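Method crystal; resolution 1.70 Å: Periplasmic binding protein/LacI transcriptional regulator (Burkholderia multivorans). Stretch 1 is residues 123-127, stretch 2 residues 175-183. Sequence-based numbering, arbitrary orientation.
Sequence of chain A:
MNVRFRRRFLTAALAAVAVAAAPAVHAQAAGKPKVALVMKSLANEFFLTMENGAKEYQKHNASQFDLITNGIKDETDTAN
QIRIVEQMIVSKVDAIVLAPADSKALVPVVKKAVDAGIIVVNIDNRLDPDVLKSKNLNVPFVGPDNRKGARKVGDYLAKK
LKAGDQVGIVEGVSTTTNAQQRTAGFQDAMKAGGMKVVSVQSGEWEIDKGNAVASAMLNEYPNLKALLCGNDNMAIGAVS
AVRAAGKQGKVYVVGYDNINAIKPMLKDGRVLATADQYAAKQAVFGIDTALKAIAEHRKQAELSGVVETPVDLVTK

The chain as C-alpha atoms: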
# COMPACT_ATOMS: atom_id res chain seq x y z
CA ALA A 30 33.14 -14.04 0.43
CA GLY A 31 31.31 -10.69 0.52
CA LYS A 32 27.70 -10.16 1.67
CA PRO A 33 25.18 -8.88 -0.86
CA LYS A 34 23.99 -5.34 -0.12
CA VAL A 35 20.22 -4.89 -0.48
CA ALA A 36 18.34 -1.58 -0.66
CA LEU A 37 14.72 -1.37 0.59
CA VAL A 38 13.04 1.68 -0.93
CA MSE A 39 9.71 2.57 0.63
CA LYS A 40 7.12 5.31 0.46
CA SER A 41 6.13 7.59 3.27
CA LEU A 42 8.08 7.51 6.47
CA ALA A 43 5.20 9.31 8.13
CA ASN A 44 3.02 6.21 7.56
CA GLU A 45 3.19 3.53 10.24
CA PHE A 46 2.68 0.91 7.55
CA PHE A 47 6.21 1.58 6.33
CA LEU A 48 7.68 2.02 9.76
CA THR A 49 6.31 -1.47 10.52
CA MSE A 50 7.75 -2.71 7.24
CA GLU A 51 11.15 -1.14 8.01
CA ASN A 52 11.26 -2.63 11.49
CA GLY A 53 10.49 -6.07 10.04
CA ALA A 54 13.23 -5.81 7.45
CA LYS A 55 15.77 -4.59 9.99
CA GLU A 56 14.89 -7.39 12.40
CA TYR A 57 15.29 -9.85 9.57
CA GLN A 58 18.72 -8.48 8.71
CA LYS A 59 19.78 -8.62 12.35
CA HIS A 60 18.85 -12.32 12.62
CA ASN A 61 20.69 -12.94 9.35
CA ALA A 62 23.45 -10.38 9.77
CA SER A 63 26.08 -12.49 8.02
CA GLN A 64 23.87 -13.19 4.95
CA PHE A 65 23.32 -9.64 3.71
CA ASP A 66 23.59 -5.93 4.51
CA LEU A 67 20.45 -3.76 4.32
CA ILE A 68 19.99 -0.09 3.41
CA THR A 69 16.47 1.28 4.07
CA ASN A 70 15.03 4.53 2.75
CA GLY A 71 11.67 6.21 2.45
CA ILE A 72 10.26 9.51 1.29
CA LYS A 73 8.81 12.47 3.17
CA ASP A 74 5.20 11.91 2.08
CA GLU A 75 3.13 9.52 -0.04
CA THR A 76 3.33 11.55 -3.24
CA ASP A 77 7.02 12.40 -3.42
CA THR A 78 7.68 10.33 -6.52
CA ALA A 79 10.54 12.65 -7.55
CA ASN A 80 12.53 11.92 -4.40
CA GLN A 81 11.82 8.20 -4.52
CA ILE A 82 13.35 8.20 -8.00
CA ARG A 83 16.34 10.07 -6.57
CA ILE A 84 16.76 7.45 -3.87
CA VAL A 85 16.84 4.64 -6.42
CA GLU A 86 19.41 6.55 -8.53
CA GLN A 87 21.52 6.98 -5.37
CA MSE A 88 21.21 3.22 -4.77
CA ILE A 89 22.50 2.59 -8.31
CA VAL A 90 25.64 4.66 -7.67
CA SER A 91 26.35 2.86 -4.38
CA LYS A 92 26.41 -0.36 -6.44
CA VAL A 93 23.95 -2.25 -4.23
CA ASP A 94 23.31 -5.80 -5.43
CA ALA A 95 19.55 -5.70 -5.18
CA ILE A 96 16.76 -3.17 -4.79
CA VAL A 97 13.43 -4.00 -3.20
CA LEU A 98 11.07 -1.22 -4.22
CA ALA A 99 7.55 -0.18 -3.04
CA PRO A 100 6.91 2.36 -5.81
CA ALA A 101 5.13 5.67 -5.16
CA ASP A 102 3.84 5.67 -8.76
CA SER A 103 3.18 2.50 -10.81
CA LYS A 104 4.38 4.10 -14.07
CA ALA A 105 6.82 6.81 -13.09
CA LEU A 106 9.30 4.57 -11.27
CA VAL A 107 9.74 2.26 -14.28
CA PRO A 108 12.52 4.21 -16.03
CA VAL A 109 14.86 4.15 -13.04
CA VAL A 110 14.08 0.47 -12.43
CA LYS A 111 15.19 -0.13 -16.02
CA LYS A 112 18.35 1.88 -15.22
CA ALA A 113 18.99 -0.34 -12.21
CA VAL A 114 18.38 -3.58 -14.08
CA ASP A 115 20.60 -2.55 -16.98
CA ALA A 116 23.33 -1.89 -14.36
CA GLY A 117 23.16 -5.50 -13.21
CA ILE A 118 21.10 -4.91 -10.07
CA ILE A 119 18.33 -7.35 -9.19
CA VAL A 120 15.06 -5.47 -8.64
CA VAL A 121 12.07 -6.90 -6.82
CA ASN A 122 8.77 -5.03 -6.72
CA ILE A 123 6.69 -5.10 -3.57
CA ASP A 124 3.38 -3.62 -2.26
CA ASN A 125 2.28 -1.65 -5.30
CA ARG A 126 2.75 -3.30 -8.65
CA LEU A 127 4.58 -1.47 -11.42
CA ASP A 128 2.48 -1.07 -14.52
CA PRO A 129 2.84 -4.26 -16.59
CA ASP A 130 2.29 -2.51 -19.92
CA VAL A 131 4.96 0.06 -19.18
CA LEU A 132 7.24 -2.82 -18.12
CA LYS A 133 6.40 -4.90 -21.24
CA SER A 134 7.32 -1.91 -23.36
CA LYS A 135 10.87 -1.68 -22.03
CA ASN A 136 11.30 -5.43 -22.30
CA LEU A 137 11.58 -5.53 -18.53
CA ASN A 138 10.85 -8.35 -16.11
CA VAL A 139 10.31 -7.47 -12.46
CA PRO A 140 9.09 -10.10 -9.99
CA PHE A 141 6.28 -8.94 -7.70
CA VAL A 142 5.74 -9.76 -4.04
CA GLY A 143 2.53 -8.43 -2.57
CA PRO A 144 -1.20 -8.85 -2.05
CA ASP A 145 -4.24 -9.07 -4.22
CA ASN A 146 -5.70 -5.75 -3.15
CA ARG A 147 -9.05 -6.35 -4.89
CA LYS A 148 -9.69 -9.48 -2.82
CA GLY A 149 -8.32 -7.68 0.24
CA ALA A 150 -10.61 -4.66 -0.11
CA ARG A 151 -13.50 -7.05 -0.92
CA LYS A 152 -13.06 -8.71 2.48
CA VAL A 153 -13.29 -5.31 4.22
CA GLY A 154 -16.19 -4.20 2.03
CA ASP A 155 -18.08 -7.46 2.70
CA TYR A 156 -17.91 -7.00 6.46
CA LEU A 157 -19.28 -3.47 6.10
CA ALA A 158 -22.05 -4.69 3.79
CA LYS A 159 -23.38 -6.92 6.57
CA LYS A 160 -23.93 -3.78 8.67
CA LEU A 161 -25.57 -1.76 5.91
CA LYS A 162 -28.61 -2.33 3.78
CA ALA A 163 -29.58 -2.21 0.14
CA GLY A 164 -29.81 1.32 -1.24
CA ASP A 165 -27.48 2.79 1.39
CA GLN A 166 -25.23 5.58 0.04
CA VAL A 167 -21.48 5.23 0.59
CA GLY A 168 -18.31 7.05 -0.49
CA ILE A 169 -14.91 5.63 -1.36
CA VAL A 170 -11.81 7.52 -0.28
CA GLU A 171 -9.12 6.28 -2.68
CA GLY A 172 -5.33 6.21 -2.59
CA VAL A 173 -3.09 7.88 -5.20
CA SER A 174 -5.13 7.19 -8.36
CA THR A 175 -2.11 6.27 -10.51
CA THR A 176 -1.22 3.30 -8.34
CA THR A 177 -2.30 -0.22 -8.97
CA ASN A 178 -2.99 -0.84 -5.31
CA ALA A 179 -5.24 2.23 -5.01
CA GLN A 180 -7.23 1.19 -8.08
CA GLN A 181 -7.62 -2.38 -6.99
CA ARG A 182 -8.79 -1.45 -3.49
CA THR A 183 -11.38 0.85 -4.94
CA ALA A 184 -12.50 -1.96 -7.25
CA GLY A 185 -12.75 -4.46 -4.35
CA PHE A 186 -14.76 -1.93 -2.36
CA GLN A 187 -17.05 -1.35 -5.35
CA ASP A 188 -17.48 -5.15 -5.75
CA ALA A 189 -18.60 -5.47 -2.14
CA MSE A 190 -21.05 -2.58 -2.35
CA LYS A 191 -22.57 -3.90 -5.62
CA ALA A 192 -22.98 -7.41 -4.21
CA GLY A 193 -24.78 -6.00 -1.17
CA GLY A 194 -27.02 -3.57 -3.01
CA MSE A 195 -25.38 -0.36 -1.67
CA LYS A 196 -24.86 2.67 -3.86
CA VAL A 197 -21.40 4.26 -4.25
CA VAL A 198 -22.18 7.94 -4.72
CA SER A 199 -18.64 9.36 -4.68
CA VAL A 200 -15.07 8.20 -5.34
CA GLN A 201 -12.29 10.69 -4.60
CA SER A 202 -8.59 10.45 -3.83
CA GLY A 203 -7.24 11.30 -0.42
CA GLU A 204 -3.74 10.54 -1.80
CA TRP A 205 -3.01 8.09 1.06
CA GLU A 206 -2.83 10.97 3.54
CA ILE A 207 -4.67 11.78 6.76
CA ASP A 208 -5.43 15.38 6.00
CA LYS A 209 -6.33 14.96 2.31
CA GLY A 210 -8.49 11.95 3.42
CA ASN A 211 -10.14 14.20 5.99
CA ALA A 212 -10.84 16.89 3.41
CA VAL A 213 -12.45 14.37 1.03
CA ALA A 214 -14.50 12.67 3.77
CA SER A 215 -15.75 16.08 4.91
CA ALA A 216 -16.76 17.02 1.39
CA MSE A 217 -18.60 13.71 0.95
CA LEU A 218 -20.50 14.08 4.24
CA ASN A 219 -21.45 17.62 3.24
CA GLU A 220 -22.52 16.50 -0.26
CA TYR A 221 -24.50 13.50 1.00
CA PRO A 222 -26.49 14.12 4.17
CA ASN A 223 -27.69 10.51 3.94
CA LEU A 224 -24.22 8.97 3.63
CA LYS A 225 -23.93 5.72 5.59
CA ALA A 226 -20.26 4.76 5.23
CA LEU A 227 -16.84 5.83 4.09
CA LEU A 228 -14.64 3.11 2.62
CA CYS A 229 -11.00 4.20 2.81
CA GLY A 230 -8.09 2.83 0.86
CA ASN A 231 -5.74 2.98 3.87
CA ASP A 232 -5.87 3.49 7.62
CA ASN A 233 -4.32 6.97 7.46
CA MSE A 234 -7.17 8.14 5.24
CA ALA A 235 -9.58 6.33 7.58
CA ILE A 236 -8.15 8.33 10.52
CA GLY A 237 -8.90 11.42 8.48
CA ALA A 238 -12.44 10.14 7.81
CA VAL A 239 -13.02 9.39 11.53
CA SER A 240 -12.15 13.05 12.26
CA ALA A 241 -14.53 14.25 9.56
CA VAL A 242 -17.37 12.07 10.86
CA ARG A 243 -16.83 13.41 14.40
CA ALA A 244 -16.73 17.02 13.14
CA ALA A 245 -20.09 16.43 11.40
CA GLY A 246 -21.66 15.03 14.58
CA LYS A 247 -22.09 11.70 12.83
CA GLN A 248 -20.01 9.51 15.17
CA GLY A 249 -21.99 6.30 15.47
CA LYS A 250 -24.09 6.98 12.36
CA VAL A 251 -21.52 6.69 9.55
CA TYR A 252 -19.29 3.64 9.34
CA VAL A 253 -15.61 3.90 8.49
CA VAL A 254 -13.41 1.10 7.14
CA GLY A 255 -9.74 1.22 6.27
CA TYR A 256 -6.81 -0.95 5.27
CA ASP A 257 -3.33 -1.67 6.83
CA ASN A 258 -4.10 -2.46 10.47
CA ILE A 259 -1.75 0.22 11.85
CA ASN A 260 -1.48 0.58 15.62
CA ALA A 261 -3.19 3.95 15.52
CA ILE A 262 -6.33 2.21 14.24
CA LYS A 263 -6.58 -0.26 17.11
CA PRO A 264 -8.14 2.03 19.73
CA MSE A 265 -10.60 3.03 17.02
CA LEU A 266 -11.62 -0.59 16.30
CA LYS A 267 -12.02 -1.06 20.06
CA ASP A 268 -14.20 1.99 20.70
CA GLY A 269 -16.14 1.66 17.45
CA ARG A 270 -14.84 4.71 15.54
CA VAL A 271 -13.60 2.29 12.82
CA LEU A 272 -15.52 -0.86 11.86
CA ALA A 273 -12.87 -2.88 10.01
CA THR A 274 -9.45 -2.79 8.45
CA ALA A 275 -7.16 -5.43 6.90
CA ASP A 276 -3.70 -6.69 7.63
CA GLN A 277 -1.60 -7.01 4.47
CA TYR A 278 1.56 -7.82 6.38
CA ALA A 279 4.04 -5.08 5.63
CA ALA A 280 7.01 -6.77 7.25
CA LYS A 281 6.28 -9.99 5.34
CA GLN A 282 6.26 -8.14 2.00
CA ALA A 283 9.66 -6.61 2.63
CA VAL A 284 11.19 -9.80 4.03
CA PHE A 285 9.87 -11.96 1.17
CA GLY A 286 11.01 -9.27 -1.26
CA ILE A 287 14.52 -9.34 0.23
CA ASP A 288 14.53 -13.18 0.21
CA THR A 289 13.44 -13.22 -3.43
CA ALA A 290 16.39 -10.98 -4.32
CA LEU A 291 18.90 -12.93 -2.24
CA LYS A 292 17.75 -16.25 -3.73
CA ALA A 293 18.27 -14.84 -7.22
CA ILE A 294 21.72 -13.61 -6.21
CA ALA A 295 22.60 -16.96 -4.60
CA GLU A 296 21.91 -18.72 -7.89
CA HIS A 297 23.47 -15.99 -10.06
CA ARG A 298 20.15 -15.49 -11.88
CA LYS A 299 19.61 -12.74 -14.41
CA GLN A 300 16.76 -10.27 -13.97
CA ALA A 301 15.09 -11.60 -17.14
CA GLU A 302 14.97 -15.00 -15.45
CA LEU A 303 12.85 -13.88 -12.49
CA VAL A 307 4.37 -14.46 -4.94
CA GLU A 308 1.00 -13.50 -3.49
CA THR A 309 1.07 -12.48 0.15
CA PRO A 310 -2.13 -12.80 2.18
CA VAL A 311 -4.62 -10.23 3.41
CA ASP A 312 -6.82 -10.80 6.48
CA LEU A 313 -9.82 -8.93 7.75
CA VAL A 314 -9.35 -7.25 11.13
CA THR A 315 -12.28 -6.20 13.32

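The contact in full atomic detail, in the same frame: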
# COMPACT_ATOMS: atom_id res chain seq x y z
N ILE A 123 7.67 -4.74 -4.58
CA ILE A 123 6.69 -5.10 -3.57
C ILE A 123 5.57 -4.07 -3.41
O ILE A 123 5.70 -2.97 -3.90
CB ILE A 123 7.34 -5.29 -2.18
CG1 ILE A 123 7.84 -3.96 -1.60
CG2 ILE A 123 8.50 -6.33 -2.27
CD1 ILE A 123 8.45 -4.08 -0.17
N ASP A 124 4.47 -4.50 -2.75
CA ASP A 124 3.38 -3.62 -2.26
C ASP A 124 2.49 -3.13 -3.40
O ASP A 124 1.35 -3.58 -3.55
CB ASP A 124 3.96 -2.44 -1.49
CG ASP A 124 2.89 -1.47 -1.00
OD1 ASP A 124 1.74 -1.88 -0.87
OD2 ASP A 124 3.22 -0.29 -0.72
N ASN A 125 3.03 -2.24 -4.22
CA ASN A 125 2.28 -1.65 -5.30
C ASN A 125 2.92 -2.04 -6.62
O ASN A 125 4.06 -1.71 -6.88
CB ASN A 125 2.25 -0.13 -5.17
CG ASN A 125 1.65 0.53 -6.37
OD1 ASN A 125 0.64 0.06 -6.93
ND2 ASN A 125 2.24 1.67 -6.78
N ARG A 126 2.17 -2.73 -7.45
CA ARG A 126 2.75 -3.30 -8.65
C ARG A 126 3.01 -2.24 -9.71
O ARG A 126 2.14 -1.42 -10.01
CB ARG A 126 1.84 -4.39 -9.20
CG ARG A 126 2.53 -5.30 -10.19
CD ARG A 126 1.52 -6.13 -10.94
NE ARG A 126 0.73 -6.97 -10.03
CZ ARG A 126 0.90 -8.28 -9.88
NH1 ARG A 126 1.82 -8.95 -10.58
NH2 ARG A 126 0.12 -8.93 -9.02
N LEU A 127 4.22 -2.27 -10.26
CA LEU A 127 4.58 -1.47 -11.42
C LEU A 127 3.68 -1.82 -12.58
O LEU A 127 3.20 -2.94 -12.69
CB LEU A 127 6.03 -1.71 -11.79
CG LEU A 127 7.03 -1.21 -10.75
CD1 LEU A 127 8.40 -1.80 -11.04
CD2 LEU A 127 7.09 0.32 -10.72
N THR A 175 -3.00 6.85 -9.52
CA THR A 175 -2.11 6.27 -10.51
C THR A 175 -1.34 5.08 -9.95
O THR A 175 -0.28 4.69 -10.46
CB THR A 175 -1.13 7.30 -11.00
OG1 THR A 175 -0.45 7.86 -9.88
CG2 THR A 175 -1.87 8.42 -11.77
N THR A 176 -1.84 4.50 -8.87
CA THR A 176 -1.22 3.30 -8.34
C THR A 176 -2.15 2.13 -8.52
O THR A 176 -3.37 2.24 -8.37
CB THR A 176 -0.81 3.43 -6.85
OG1 THR A 176 -1.96 3.69 -6.03
CG2 THR A 176 0.19 4.53 -6.69
N THR A 177 -1.55 1.00 -8.86
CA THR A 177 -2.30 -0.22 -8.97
C THR A 177 -3.01 -0.54 -7.67
O THR A 177 -4.18 -0.92 -7.68
CB THR A 177 -1.37 -1.37 -9.39
OG1 THR A 177 -0.68 -0.99 -10.57
CG2 THR A 177 -2.16 -2.64 -9.62
N ASN A 178 -2.35 -0.37 -6.53
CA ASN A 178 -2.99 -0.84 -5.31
C ASN A 178 -4.18 0.05 -4.94
O ASN A 178 -5.18 -0.45 -4.45
CB ASN A 178 -2.00 -1.01 -4.14
CG ASN A 178 -1.23 0.23 -3.78
OD1 ASN A 178 -1.06 1.14 -4.57
ND2 ASN A 178 -0.71 0.24 -2.56
N ALA A 179 -4.09 1.34 -5.23
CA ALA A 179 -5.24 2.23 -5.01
C ALA A 179 -6.43 1.82 -5.87
O ALA A 179 -7.56 1.71 -5.37
CB ALA A 179 -4.86 3.64 -5.29
N GLN A 180 -6.18 1.57 -7.16
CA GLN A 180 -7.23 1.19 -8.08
C GLN A 180 -7.88 -0.10 -7.71
O GLN A 180 -9.09 -0.24 -7.79
CB GLN A 180 -6.66 1.11 -9.50
CG GLN A 180 -6.16 2.43 -9.99
CD GLN A 180 -5.22 2.31 -11.18
OE1 GLN A 180 -5.00 1.23 -11.73
NE2 GLN A 180 -4.64 3.44 -11.57
N GLN A 181 -7.08 -1.07 -7.29
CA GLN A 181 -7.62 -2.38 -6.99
C GLN A 181 -8.38 -2.38 -5.68
O GLN A 181 -9.36 -3.13 -5.55
CB GLN A 181 -6.49 -3.39 -6.98
CG GLN A 181 -5.87 -3.51 -8.37
CD GLN A 181 -6.89 -3.97 -9.40
OE1 GLN A 181 -7.32 -3.20 -10.28
NE2 GLN A 181 -7.33 -5.18 -9.25
N ARG A 182 -7.99 -1.54 -4.72
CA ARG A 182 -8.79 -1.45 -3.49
C ARG A 182 -10.12 -0.81 -3.79
O ARG A 182 -11.16 -1.26 -3.30
CB ARG A 182 -8.07 -0.66 -2.39
CG ARG A 182 -6.92 -1.50 -1.86
CD ARG A 182 -6.20 -0.87 -0.69
NE ARG A 182 -4.87 -1.44 -0.66
CZ ARG A 182 -3.80 -0.85 -0.15
NH1 ARG A 182 -3.91 0.34 0.42
NH2 ARG A 182 -2.63 -1.47 -0.22
N THR A 183 -10.11 0.25 -4.58
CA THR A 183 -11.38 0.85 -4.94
C THR A 183 -12.28 -0.17 -5.66
O THR A 183 -13.47 -0.26 -5.38
CB THR A 183 -11.16 2.13 -5.80
OG1 THR A 183 -10.57 3.13 -4.95
CG2 THR A 183 -12.49 2.63 -6.40
O HOH W 1 -0.53 -3.34 -1.38

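The loop at Asp124 to Arg126 meets the first turn of a helix that begins at Thr177, where backbone NH groups have no carbonyl of an earlier turn to bind. Asn125 supplies an acceptor there. Its side chain, with chi1 in the t well, brings OD1 to the helix start, and Asn178 N donates to Asn125 OD1 at 3.0 Å. Thr177 N also lies 3.1 Å from Asn125 OD1. Asparagine suits the place because its other terminal atom, ND2, is a donor, here satisfied elsewhere in the structure.

Beside this bond, Asn125 OD1 and Asn178 OD1 stand 3.1 Å apart; both are acceptors, so the approach is not a hydrogen bond. Asn178 OD1 accepts a weak bond from Ala179 N at 3.1 Å.

A second link runs the same way, from helix to loop: Thr177 OG1 donates to Arg126 O at 2.9 Å. Thr177 points toward the loop, and its short side chain places the hydroxyl directly at that carbonyl.

Asp124 and Arg182 carry opposite charges, but Asp124 OD1 and Arg182 NH2 are 4.4 Å apart, beyond a salt bridge. A water lies between them, its oxygen 2.7 Å from Asp124 OD1, and it accepts a weak bond from Arg182 NH2 at 3.0 Å.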